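Local structure of D-lactate dehydrogenase (Fermentative) (Pseudomonas aeruginosa, 6ABJ) at residues H124-I129 with A176-G181; P75-L80 with L100-A105. The protein acts as a tetrameric, NAD-dependent D-lactate dehydrogenase, interconverting pyruvate and D-lactate. All blocks are in the same frame, centred on the assembly; numbering follows the deposited sequence.

Contact 1: H124-I129 with A176-G181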
# COMPACT_ATOMS: atom_id res chain seq x y z
N HIS B 124 -11.04 -12.90 -16.26
CA HIS B 124 -10.80 -11.73 -15.48
C HIS B 124 -11.99 -11.46 -14.53
O HIS B 124 -11.78 -11.14 -13.38
CB HIS B 124 -10.60 -10.54 -16.35
CG HIS B 124 -10.10 -9.34 -15.60
ND1 HIS B 124 -8.78 -9.19 -15.26
CD2 HIS B 124 -10.71 -8.22 -15.18
CE1 HIS B 124 -8.60 -8.04 -14.62
NE2 HIS B 124 -9.76 -7.42 -14.57
N ALA B 125 -13.21 -11.66 -15.02
CA ALA B 125 -14.37 -11.56 -14.19
C ALA B 125 -14.26 -12.54 -13.03
O ALA B 125 -14.55 -12.16 -11.88
CB ALA B 125 -15.64 -11.76 -14.98
N VAL B 126 -13.89 -13.79 -13.29
CA VAL B 126 -13.76 -14.76 -12.22
C VAL B 126 -12.65 -14.35 -11.23
O VAL B 126 -12.79 -14.52 -10.01
CB VAL B 126 -13.57 -16.19 -12.78
CG1 VAL B 126 -13.36 -17.19 -11.68
CG2 VAL B 126 -14.77 -16.57 -13.64
N GLY B 127 -11.55 -13.79 -11.73
CA GLY B 127 -10.51 -13.32 -10.86
C GLY B 127 -11.00 -12.20 -9.91
O GLY B 127 -10.67 -12.17 -8.71
N LEU B 128 -11.90 -11.36 -10.42
CA LEU B 128 -12.41 -10.23 -9.62
C LEU B 128 -13.29 -10.86 -8.55
O LEU B 128 -13.27 -10.44 -7.38
CB LEU B 128 -13.25 -9.25 -10.51
CG LEU B 128 -12.38 -8.29 -11.37
CD1 LEU B 128 -13.36 -7.43 -12.23
CD2 LEU B 128 -11.46 -7.43 -10.56
N ILE B 129 -14.08 -11.86 -8.93
CA ILE B 129 -14.94 -12.54 -7.94
C ILE B 129 -14.12 -13.13 -6.79
O ILE B 129 -14.43 -12.93 -5.60
CB ILE B 129 -15.75 -13.69 -8.62
CG1 ILE B 129 -16.82 -13.06 -9.49
CG2 ILE B 129 -16.40 -14.59 -7.58
CD1 ILE B 129 -17.58 -13.95 -10.38
N ALA B 176 -20.25 -18.32 -17.77
CA ALA B 176 -21.18 -19.29 -17.17
C ALA B 176 -20.55 -20.68 -17.05
O ALA B 176 -20.70 -21.35 -16.01
CB ALA B 176 -22.49 -19.34 -17.94
N ARG B 177 -19.83 -21.14 -18.09
CA ARG B 177 -19.23 -22.47 -18.06
C ARG B 177 -18.17 -22.56 -16.97
O ARG B 177 -18.04 -23.56 -16.24
CB ARG B 177 -18.58 -22.82 -19.45
CG ARG B 177 -17.89 -24.19 -19.51
CD ARG B 177 -17.91 -24.86 -20.92
NE ARG B 177 -17.92 -23.83 -21.95
CZ ARG B 177 -18.96 -23.48 -22.71
NH1 ARG B 177 -20.10 -24.10 -22.64
NH2 ARG B 177 -18.85 -22.45 -23.55
N ILE B 178 -17.37 -21.52 -16.83
CA ILE B 178 -16.37 -21.53 -15.74
C ILE B 178 -17.06 -21.61 -14.40
O ILE B 178 -16.66 -22.40 -13.57
CB ILE B 178 -15.49 -20.27 -15.76
CG1 ILE B 178 -14.66 -20.24 -17.03
CG2 ILE B 178 -14.52 -20.32 -14.59
CD1 ILE B 178 -14.00 -18.89 -17.30
N MET B 179 -18.09 -20.79 -14.18
CA MET B 179 -18.71 -20.77 -12.85
C MET B 179 -19.46 -22.10 -12.55
O MET B 179 -19.50 -22.54 -11.38
CB MET B 179 -19.64 -19.57 -12.65
CG MET B 179 -18.95 -18.21 -12.76
SD MET B 179 -17.56 -18.07 -11.57
CE MET B 179 -18.46 -17.96 -10.04
N ALA B 180 -20.03 -22.71 -13.59
CA ALA B 180 -20.58 -24.06 -13.46
C ALA B 180 -19.58 -25.08 -12.96
O ALA B 180 -19.91 -25.88 -12.12
CB ALA B 180 -21.17 -24.52 -14.78
N GLY B 181 -18.31 -24.96 -13.35
CA GLY B 181 -17.24 -25.85 -12.86
C GLY B 181 -16.88 -25.73 -11.40
O GLY B 181 -16.35 -26.68 -10.79
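Val126 meets Ile178 and Met179 through a single methyl group, CG2, which serves both partners. Its distance to the Met179 SD is 3.8 Å, and Ile178 CG2 lies 3.9 Å from the same Val126 CG2. The two neighbours come in differently: the side chains of Val126 and Met179 run past each other in opposite senses, so the methyl meets the flank of the thioether, whereas the branched ends of Val126 and Ile178 meet at a slant. One helical turn along, Ile129 and Met179 reach out tip to tip, their terminal atoms CD1 and CE standing 4.1 Å apart.

Met179 can serve two residues because its chain is folded. Its CA–CB bond does not aim at the opposite helix, but bends at chi2 (-57°) and chi3 (-71°) swing the sulfur round to Val126 and carry the methyl on to Ile129. Ile129 supplies its terminal methyl, CD1, on an extended outer arm. All four residues are buried, and their mutual contacts are entirely apolar.

Further aromatic and aliphatic groups pack on these residues. Phe175, a turn earlier on helix 170-181, touches both Val126 and Ile129, while Leu130 of the second subunit packs on Val126 and Phe182 of that subunit on Ile178, which places the contact at a subunit interface.

The segment axes approach to 10.7 Å and their directions differ by 43°. Helix 170-181 links strands 162-166 and 185-189 in the beta-alpha-beta crossover of the Rossmann fold, its first turn taking in the end of what looks like the glycine-rich GxGxxG motif. Helix 118-134 packs against it at that angle, with Ile129 resting on Met244 and Ile246 of strand 243-247 in the same parallel sheet.

Contact 2: P75-L80 with L100-A105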
# COMPACT_ATOMS: atom_id res chain seq x y z
N PRO B 75 -11.52 18.21 -35.31
CA PRO B 75 -10.27 18.93 -35.58
C PRO B 75 -9.04 18.02 -35.81
O PRO B 75 -8.13 18.35 -36.61
CB PRO B 75 -10.07 19.79 -34.30
CG PRO B 75 -11.48 20.08 -33.84
CD PRO B 75 -12.31 18.86 -34.23
N VAL B 76 -8.99 16.92 -35.09
CA VAL B 76 -7.84 16.03 -35.23
C VAL B 76 -7.90 15.27 -36.57
O VAL B 76 -6.88 15.10 -37.23
CB VAL B 76 -7.75 15.03 -34.07
CG1 VAL B 76 -6.63 14.04 -34.36
CG2 VAL B 76 -7.49 15.79 -32.76
N LEU B 77 -9.08 14.80 -36.92
CA LEU B 77 -9.27 14.06 -38.18
C LEU B 77 -8.89 14.93 -39.40
O LEU B 77 -8.12 14.49 -40.30
CB LEU B 77 -10.73 13.64 -38.28
CG LEU B 77 -11.20 12.57 -37.28
CD1 LEU B 77 -12.72 12.54 -37.13
CD2 LEU B 77 -10.64 11.19 -37.68
N GLU B 78 -9.37 16.18 -39.39
CA GLU B 78 -9.05 17.15 -40.47
C GLU B 78 -7.56 17.27 -40.65
O GLU B 78 -7.07 17.31 -41.75
CB GLU B 78 -9.62 18.56 -40.19
CG GLU B 78 -11.13 18.64 -40.04
CD GLU B 78 -11.68 20.06 -39.85
OE1 GLU B 78 -10.87 20.99 -39.73
OE2 GLU B 78 -12.92 20.27 -39.81
N ARG B 79 -6.83 17.33 -39.54
CA ARG B 79 -5.39 17.50 -39.60
C ARG B 79 -4.68 16.23 -40.15
O ARG B 79 -3.77 16.31 -40.98
CB ARG B 79 -4.89 17.86 -38.18
CG ARG B 79 -3.38 18.12 -38.01
CD ARG B 79 -2.69 19.08 -39.00
NE ARG B 79 -1.27 18.76 -39.30
CZ ARG B 79 -0.83 17.65 -39.93
NH1 ARG B 79 -1.65 16.66 -40.25
NH2 ARG B 79 0.47 17.49 -40.19
N LEU B 80 -5.11 15.07 -39.70
CA LEU B 80 -4.58 13.80 -40.22
C LEU B 80 -4.82 13.68 -41.72
O LEU B 80 -3.97 13.16 -42.45
CB LEU B 80 -5.31 12.61 -39.57
CG LEU B 80 -5.09 12.44 -38.05
CD1 LEU B 80 -5.93 11.30 -37.53
CD2 LEU B 80 -3.63 12.21 -37.73
N LEU B 100 -17.50 10.14 -36.18
CA LEU B 100 -17.61 9.29 -37.38
C LEU B 100 -18.18 10.07 -38.52
O LEU B 100 -17.85 9.84 -39.65
CB LEU B 100 -18.51 8.08 -37.11
CG LEU B 100 -17.99 7.02 -36.12
CD1 LEU B 100 -19.10 6.07 -35.68
CD2 LEU B 100 -16.85 6.25 -36.74
N ALA B 101 -19.11 10.98 -38.22
CA ALA B 101 -19.70 11.89 -39.19
C ALA B 101 -18.64 12.74 -39.84
O ALA B 101 -18.59 12.88 -41.07
CB ALA B 101 -20.77 12.77 -38.53
N ALA B 102 -17.75 13.25 -39.04
CA ALA B 102 -16.62 14.02 -39.54
C ALA B 102 -15.66 13.13 -40.36
O ALA B 102 -15.20 13.52 -41.41
CB ALA B 102 -15.89 14.73 -38.38
N ALA B 103 -15.37 11.92 -39.89
CA ALA B 103 -14.46 11.03 -40.65
C ALA B 103 -15.05 10.68 -42.06
O ALA B 103 -14.31 10.60 -43.03
CB ALA B 103 -14.21 9.75 -39.90
N GLU B 104 -16.36 10.47 -42.11
CA GLU B 104 -17.03 10.17 -43.37
C GLU B 104 -16.94 11.38 -44.26
O GLU B 104 -16.58 11.27 -45.45
CB GLU B 104 -18.50 9.84 -43.13
CG GLU B 104 -19.02 8.71 -43.95
CD GLU B 104 -19.97 7.85 -43.14
OE1 GLU B 104 -21.16 8.22 -43.27
OE2 GLU B 104 -19.52 6.91 -42.37
N ALA B 105 -17.29 12.55 -43.71
CA ALA B 105 -17.21 13.80 -44.47
C ALA B 105 -15.80 13.97 -45.08
O ALA B 105 -15.65 14.44 -46.20
CB ALA B 105 -17.56 15.00 -43.58
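Leu77, whose CA–CB bond heads toward helix 100-105, touches it with one methyl, CD1. That methyl stands 4.1 Å from Ala102 CB and 4.2 Å from Ala103 CB, so it faces two successive alanines at once. Their small side chains let the leucine approach the main chain itself: Leu77 CD1 comes within 3.9 Å of Ala103 N, a van der Waals contact with the helix backbone.

The alanines present themselves differently. The CA–CB bond of Ala102 is directed at helix 74-82, whereas that of Ala103 runs across the line of approach. On the leucine, CG lies anti to the carbonyl carbon (chi1 -69°), and the extended chi2 of 161° sends CD1 outward. Leu77 and Ala103 are also the closest pair along the backbones, their CA atoms 6.5 Å apart.

Leu106, just beyond the second helix, packs on Leu77 too, and Arg74, held in a salt bridge by Glu78, lies against Ala102 and Ala105. Helix 74-82 joins strands 63-66 and 87-90, and helix 100-105 lies between 87-90 and 110-111, so the contact pairs successive connecting helices of the five-stranded parallel sheet.

Overall arrangement
Contacts 1 and 2 belong to the two parallel-sheet halves of the chain, contact 1 to the seven-stranded Rossmann half and contact 2 to the five-stranded one. Their centres are 41 Å apart, their nearest atoms about 26 Å, and they lie on opposite sides of the chain's centre. Both segments of contact 2 come earlier in the sequence. Contact 1 lies close to the NADH site, unoccupied in this chain, without including any of its binding residues: the side chain of Ile129 is about 8 Å from that of Thr248, and that of Ile178 about 8 Å from that of Ile171. It also meets the second subunit, whereas contact 2 is remote from the NADH-binding residues and touches no other chain.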